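Long-range contacts in hydrogenase maturation factor (Thermoanaerobacter tengcongensis, PDB 3VTH), which probably carbamoylates the C-terminal cysteine of HypE, using carbamoyl phosphate and ATP, during maturation of [NiFe]-hydrogenases: residues A629-Y634 against K666-A671; E633-E638 against R654-D659. All coordinates share one frame; numbering follows the deposited sequence.

Interaction 1 (A629-Y634 against K666-A671). With PO4 (phosphate ion), chain K.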
loop_
_atom_site.group_PDB
_atom_site.type_symbol
_atom_site.label_atom_id
_atom_site.label_comp_id
_atom_site.label_asym_id
_atom_site.label_seq_id
_atom_site.Cartn_x
_atom_site.Cartn_y
_atom_site.Cartn_z
ATOM N N ALA A 629 8.994 26.885 -2.505
ATOM C CA ALA A 629 9.841 27.422 -3.556
ATOM C C ALA A 629 11.134 26.624 -3.633
ATOM O O ALA A 629 11.316 25.621 -2.921
ATOM C CB ALA A 629 10.141 28.924 -3.311
ATOM N N GLU A 630 12.013 27.072 -4.523
ATOM C CA GLU A 630 13.362 26.558 -4.651
ATOM C C GLU A 630 14.280 27.453 -3.844
ATOM O O GLU A 630 14.486 28.613 -4.207
ATOM C CB GLU A 630 13.793 26.609 -6.117
ATOM C CG GLU A 630 14.894 25.630 -6.450
ATOM C CD GLU A 630 14.426 24.219 -6.307
ATOM O OE1 GLU A 630 15.106 23.439 -5.599
ATOM O OE2 GLU A 630 13.361 23.893 -6.886
ATOM N N SER A 631 14.814 26.934 -2.739
ATOM C CA SER A 631 15.779 27.692 -1.951
ATOM C C SER A 631 16.692 26.779 -1.152
ATOM O O SER A 631 16.319 25.646 -0.813
ATOM C CB SER A 631 15.072 28.681 -1.018
ATOM O OG SER A 631 16.006 29.434 -0.258
ATOM N N GLU A 632 17.884 27.297 -0.857
ATOM C CA GLU A 632 18.843 26.637 0.028
ATOM C C GLU A 632 18.864 27.319 1.390
ATOM O O GLU A 632 19.572 26.880 2.287
ATOM C CB GLU A 632 20.258 26.661 -0.578
ATOM C CG GLU A 632 20.420 25.878 -1.878
ATOM C CD GLU A 632 20.211 24.394 -1.686
ATOM O OE1 GLU A 632 19.571 23.759 -2.551
ATOM O OE2 GLU A 632 20.676 23.854 -0.664
ATOM N N GLU A 633 18.094 28.393 1.542
ATOM C CA GLU A 633 18.075 29.143 2.793
ATOM C C GLU A 633 17.336 28.381 3.896
ATOM O O GLU A 633 16.524 27.495 3.622
ATOM C CB GLU A 633 17.480 30.543 2.603
ATOM C CG GLU A 633 18.240 31.429 1.596
ATOM C CD GLU A 633 19.729 31.547 1.896
ATOM O OE1 GLU A 633 20.537 31.225 0.999
ATOM O OE2 GLU A 633 20.099 31.959 3.019
ATOM N N TYR A 634 17.625 28.738 5.144
ATOM C CA TYR A 634 17.049 28.023 6.283
ATOM C C TYR A 634 17.078 28.873 7.543
ATOM O O TYR A 634 17.651 29.968 7.568
ATOM C CB TYR A 634 17.772 26.686 6.501
ATOM C CG TYR A 634 19.189 26.840 6.979
ATOM C CD1 TYR A 634 19.471 26.868 8.343
ATOM C CD2 TYR A 634 20.249 26.971 6.081
ATOM C CE1 TYR A 634 20.764 27.019 8.812
ATOM C CE2 TYR A 634 21.561 27.124 6.545
ATOM C CZ TYR A 634 21.799 27.141 7.917
ATOM O OH TYR A 634 23.070 27.286 8.424
ATOM N N LYS A 666 4.927 32.785 1.026
ATOM C CA LYS A 666 4.694 31.512 1.708
ATOM C C LYS A 666 5.563 30.374 1.163
ATOM O O LYS A 666 6.038 29.531 1.923
ATOM C CB LYS A 666 3.217 31.117 1.608
ATOM C CG LYS A 666 2.274 31.931 2.508
ATOM C CD LYS A 666 0.985 31.142 2.784
ATOM C CE LYS A 666 -0.215 31.745 2.090
ATOM N NZ LYS A 666 -0.673 32.967 2.822
ATOM N N SER A 667 5.756 30.372 -0.156
ATOM C CA SER A 667 6.588 29.392 -0.857
ATOM C C SER A 667 8.028 29.396 -0.351
ATOM O O SER A 667 8.620 28.342 -0.130
ATOM C CB SER A 667 6.576 29.659 -2.374
ATOM O OG SER A 667 7.135 30.939 -2.654
ATOM N N TYR A 668 8.572 30.595 -0.178
ATOM C CA TYR A 668 9.925 30.796 0.322
ATOM C C TYR A 668 10.057 30.402 1.790
ATOM O O TYR A 668 11.007 29.731 2.168
ATOM C CB TYR A 668 10.322 32.263 0.099
ATOM C CG TYR A 668 11.717 32.631 0.543
ATOM C CD1 TYR A 668 12.837 32.165 -0.148
ATOM C CD2 TYR A 668 11.913 33.470 1.632
ATOM C CE1 TYR A 668 14.120 32.520 0.241
ATOM C CE2 TYR A 668 13.191 33.839 2.026
ATOM C CZ TYR A 668 14.294 33.360 1.327
ATOM O OH TYR A 668 15.571 33.725 1.725
ATOM N N ILE A 669 9.095 30.797 2.615
ATOM C CA ILE A 669 9.082 30.415 4.031
ATOM C C ILE A 669 8.997 28.890 4.196
ATOM O O ILE A 669 9.666 28.293 5.036
ATOM C CB ILE A 669 7.911 31.095 4.765
ATOM C CG1 ILE A 669 8.131 32.616 4.814
ATOM C CG2 ILE A 669 7.743 30.519 6.170
ATOM C CD1 ILE A 669 6.943 33.392 5.340
ATOM N N SER A 670 8.170 28.258 3.381
ATOM C CA SER A 670 8.026 26.805 3.453
ATOM C C SER A 670 9.346 26.121 3.115
ATOM O O SER A 670 9.761 25.184 3.803
ATOM C CB SER A 670 6.935 26.332 2.491
ATOM O OG SER A 670 6.798 24.922 2.591
ATOM N N ALA A 671 9.999 26.587 2.049
ATOM C CA ALA A 671 11.285 26.030 1.649
ATOM C C ALA A 671 12.306 26.155 2.790
ATOM O O ALA A 671 12.997 25.194 3.116
ATOM C CB ALA A 671 11.792 26.698 0.364
HETATM P P PO4 K . 18.478 30.707 -2.403
HETATM O O1 PO4 K . 18.051 30.250 -3.783
HETATM O O2 PO4 K . 19.612 31.705 -2.522
HETATM O O3 PO4 K . 17.300 31.357 -1.701
HETATM O O4 PO4 K . 18.995 29.511 -1.642
#
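The carbonyl oxygen Ser667 O is gripped by two backbone donors. Ala671 N closes a helical turn onto it, and Ala629 N, from the loop, binds Ser667 O at 2.8 Å. The loop donor stands above the carbonyl plane, 58° out of it, and the helical donor comes to the other face, so the two N-H groups do not compete for space. Beside this bond Ala629 CB packs 3.7 Å from Ser667 OG, while Ala629 O rests against Ala671 CB. Ala629 is thus fitted against one turn of the helix, Ser667 to Ala671.

Farther out, Tyr668 CG lies anti to the backbone N (chi1 -179°); the ring lies beside Ser631 and Glu633. Tyr668 OH touches Glu633 CG at 3.5 Å, and Tyr668 CE1 lies 3.7 Å from Ser631 OG. Ser631 OG accepts from Glu633 N in an ST turn and donates to phosphate O3 at 2.7 Å; Glu632 N holds phosphate O4. Asn675, one turn beyond Ala671, binds the carbonyl oxygens of Ser631 and Glu633 through ND2. The turn thus offers two donors to a probably adventitious phosphate, whereas one backbone bond, the Asn675 side chain and van der Waals contacts of Tyr668 and the alanines join loop to helix.

Interaction 2 (E633-E638 against R654-D659)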
loop_
_atom_site.group_PDB
_atom_site.type_symbol
_atom_site.label_atom_id
_atom_site.label_comp_id
_atom_site.label_asym_id
_atom_site.label_seq_id
_atom_site.Cartn_x
_atom_site.Cartn_y
_atom_site.Cartn_z
ATOM N N GLU A 633 18.094 28.393 1.542
ATOM C CA GLU A 633 18.075 29.143 2.793
ATOM C C GLU A 633 17.336 28.381 3.896
ATOM O O GLU A 633 16.524 27.495 3.622
ATOM C CB GLU A 633 17.480 30.543 2.603
ATOM C CG GLU A 633 18.240 31.429 1.596
ATOM C CD GLU A 633 19.729 31.547 1.896
ATOM O OE1 GLU A 633 20.537 31.225 0.999
ATOM O OE2 GLU A 633 20.099 31.959 3.019
ATOM N N TYR A 634 17.625 28.738 5.144
ATOM C CA TYR A 634 17.049 28.023 6.283
ATOM C C TYR A 634 17.078 28.873 7.543
ATOM O O TYR A 634 17.651 29.968 7.568
ATOM C CB TYR A 634 17.772 26.686 6.501
ATOM C CG TYR A 634 19.189 26.840 6.979
ATOM C CD1 TYR A 634 19.471 26.868 8.343
ATOM C CD2 TYR A 634 20.249 26.971 6.081
ATOM C CE1 TYR A 634 20.764 27.019 8.812
ATOM C CE2 TYR A 634 21.561 27.124 6.545
ATOM C CZ TYR A 634 21.799 27.141 7.917
ATOM O OH TYR A 634 23.070 27.286 8.424
ATOM N N TYR A 635 16.454 28.357 8.589
ATOM C CA TYR A 635 16.346 29.079 9.838
ATOM C C TYR A 635 17.374 28.562 10.845
ATOM O O TYR A 635 17.778 27.404 10.786
ATOM C CB TYR A 635 14.924 28.921 10.400
ATOM C CG TYR A 635 13.875 29.594 9.547
ATOM C CD1 TYR A 635 13.836 30.987 9.441
ATOM C CD2 TYR A 635 12.934 28.850 8.830
ATOM C CE1 TYR A 635 12.889 31.618 8.677
ATOM C CE2 TYR A 635 11.975 29.481 8.044
ATOM C CZ TYR A 635 11.963 30.871 7.977
ATOM O OH TYR A 635 11.037 31.536 7.211
ATOM N N GLU A 636 17.788 29.431 11.755
ATOM C CA GLU A 636 18.656 29.052 12.856
ATOM C C GLU A 636 17.931 28.141 13.863
ATOM O O GLU A 636 16.738 28.316 14.140
ATOM C CB GLU A 636 19.169 30.311 13.554
ATOM C CG GLU A 636 20.197 30.053 14.644
ATOM C CD GLU A 636 20.136 31.074 15.775
ATOM O OE1 GLU A 636 21.201 31.603 16.155
ATOM O OE2 GLU A 636 19.026 31.339 16.295
ATOM N N TYR A 637 18.663 27.165 14.388
ATOM C CA TYR A 637 18.174 26.304 15.464
ATOM C C TYR A 637 19.264 26.111 16.507
ATOM O O TYR A 637 20.441 26.396 16.271
ATOM C CB TYR A 637 17.727 24.936 14.938
ATOM C CG TYR A 637 18.779 24.274 14.092
ATOM C CD1 TYR A 637 19.742 23.427 14.654
ATOM C CD2 TYR A 637 18.821 24.512 12.724
ATOM C CE1 TYR A 637 20.724 22.848 13.857
ATOM C CE2 TYR A 637 19.768 23.936 11.934
ATOM C CZ TYR A 637 20.710 23.114 12.496
ATOM O OH TYR A 637 21.628 22.569 11.657
ATOM N N GLU A 638 18.849 25.596 17.656
ATOM C CA GLU A 638 19.715 25.418 18.800
ATOM C C GLU A 638 19.437 24.011 19.309
ATOM O O GLU A 638 18.277 23.600 19.379
ATOM C CB GLU A 638 19.352 26.480 19.845
ATOM C CG GLU A 638 19.917 26.266 21.237
ATOM C CD GLU A 638 19.611 27.425 22.172
ATOM O OE1 GLU A 638 20.343 28.440 22.117
ATOM O OE2 GLU A 638 18.647 27.320 22.964
ATOM N N ARG A 654 9.438 31.555 15.700
ATOM C CA ARG A 654 9.714 33.009 15.800
ATOM C C ARG A 654 10.256 33.604 14.516
ATOM O O ARG A 654 9.806 34.664 14.098
ATOM C CB ARG A 654 10.729 33.307 16.890
ATOM C CG ARG A 654 10.125 33.333 18.241
ATOM C CD ARG A 654 11.079 33.866 19.278
ATOM N NE ARG A 654 10.806 33.195 20.544
ATOM C CZ ARG A 654 11.503 33.369 21.658
ATOM N NH1 ARG A 654 12.523 34.212 21.676
ATOM N NH2 ARG A 654 11.169 32.700 22.752
ATOM N N GLN A 655 11.232 32.926 13.908
ATOM C CA GLN A 655 11.855 33.394 12.659
ATOM C C GLN A 655 10.886 33.279 11.471
ATOM O O GLN A 655 10.870 34.135 10.593
ATOM C CB GLN A 655 13.145 32.614 12.373
ATOM C CG GLN A 655 14.270 32.784 13.434
ATOM C CD GLN A 655 15.245 31.628 13.402
ATOM O OE1 GLN A 655 15.175 30.710 14.235
ATOM N NE2 GLN A 655 16.105 31.618 12.403
ATOM N N ILE A 656 10.097 32.209 11.450
ATOM C CA ILE A 656 9.067 32.015 10.426
ATOM C C ILE A 656 8.037 33.142 10.441
ATOM O O ILE A 656 7.720 33.708 9.384
ATOM C CB ILE A 656 8.358 30.664 10.596
ATOM C CG1 ILE A 656 9.273 29.539 10.112
ATOM C CG2 ILE A 656 7.031 30.642 9.818
ATOM C CD1 ILE A 656 8.821 28.142 10.530
ATOM N N TYR A 657 7.519 33.456 11.628
ATOM C CA TYR A 657 6.573 34.561 11.796
ATOM C C TYR A 657 7.200 35.916 11.448
ATOM O O TYR A 657 6.530 36.792 10.890
ATOM C CB TYR A 657 5.978 34.565 13.214
ATOM C CG TYR A 657 5.050 35.728 13.519
ATOM C CD1 TYR A 657 3.693 35.693 13.172
ATOM C CD2 TYR A 657 5.529 36.858 14.166
ATOM C CE1 TYR A 657 2.833 36.778 13.474
ATOM C CE2 TYR A 657 4.697 37.937 14.466
ATOM C CZ TYR A 657 3.350 37.897 14.116
ATOM O OH TYR A 657 2.564 39.010 14.421
ATOM N N GLU A 658 8.477 36.087 11.779
ATOM C CA GLU A 658 9.197 37.299 11.404
ATOM C C GLU A 658 9.259 37.448 9.887
ATOM O O GLU A 658 9.031 38.540 9.356
ATOM C CB GLU A 658 10.615 37.305 11.972
ATOM C CG GLU A 658 10.714 37.687 13.432
ATOM C CD GLU A 658 12.149 37.980 13.830
ATOM O OE1 GLU A 658 12.989 37.050 13.778
ATOM O OE2 GLU A 658 12.437 39.147 14.171
ATOM N N ASP A 659 9.573 36.350 9.202
ATOM C CA ASP A 659 9.597 36.353 7.742
ATOM C C ASP A 659 8.225 36.697 7.185
ATOM O O ASP A 659 8.117 37.448 6.219
ATOM C CB ASP A 659 10.087 35.015 7.183
ATOM C CG ASP A 659 11.617 34.896 7.193
ATOM O OD1 ASP A 659 12.302 35.844 7.604
ATOM O OD2 ASP A 659 12.140 33.849 6.781
#
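Tyr635 and Gln655 make the closest backbone approach, with their CA atoms 6.8 Å apart; an irregular, largely extended segment, 633-638, here passes a turn and a half of helix 649-662. The spacing leaves side chains to fill the interface, and Tyr635 does most of this. Its CG is anti to the carbonyl carbon (chi1 -67°), and its CB points to the helix.

The ring lies among three helix residues. Gln655 CB meets Tyr635 CD1 obliquely at 3.4 Å, and the tyrosine and glutamine side chains run past each other in opposite directions. Ile656 crosses the tyrosine at about a right angle, Ile656 CG1 lying 3.4 Å from Tyr635 CE2, while Ile656 N is over one face of the ring. At the far end Tyr635 and Asp659 reach tip to tip. Tyr635 OH donates to Asp659 OD2 at 2.6 Å, arriving on the anti side of the carboxylate and 30° out of its plane, with ring and carboxylate turned 43° apart. The Gln655 amide lies beside the backbone of Glu636, close to both its N and its O.

Asp659 OD2 also forms a salt bridge with Lys672 of the following helix, and Thr676 of that helix binds Tyr635 N through its hydroxyl. The shared oxygen therefore accepts from a phenol and pairs with a cation in a buried setting, which would be expected to stabilise the carboxylate as an anion. The hydrogen bond holds the tip of the tyrosine while Gln655 CB and Ile656 pack along the ring.

Interactions 1 and 2 lie with their centres about 11 Å apart in the second Kae1-like subdomain, away from the annotated sites. They use consecutive, overlapping parts of one loop, between helix 619-626 and strand 639-641, which share Glu633 and Tyr634. The loop meets the start of helix 666-692 first and then helix 649-662, the reverse of the helices' order in the chain. Ile669 links the contacts directly: Ile669 CG2 packs 3.6 Å from Tyr635 OH and against Ile656, and its CG1 lies near Asp659 CB. Loop and two successive helices thus form one continuous packing unit at the periphery of the protein.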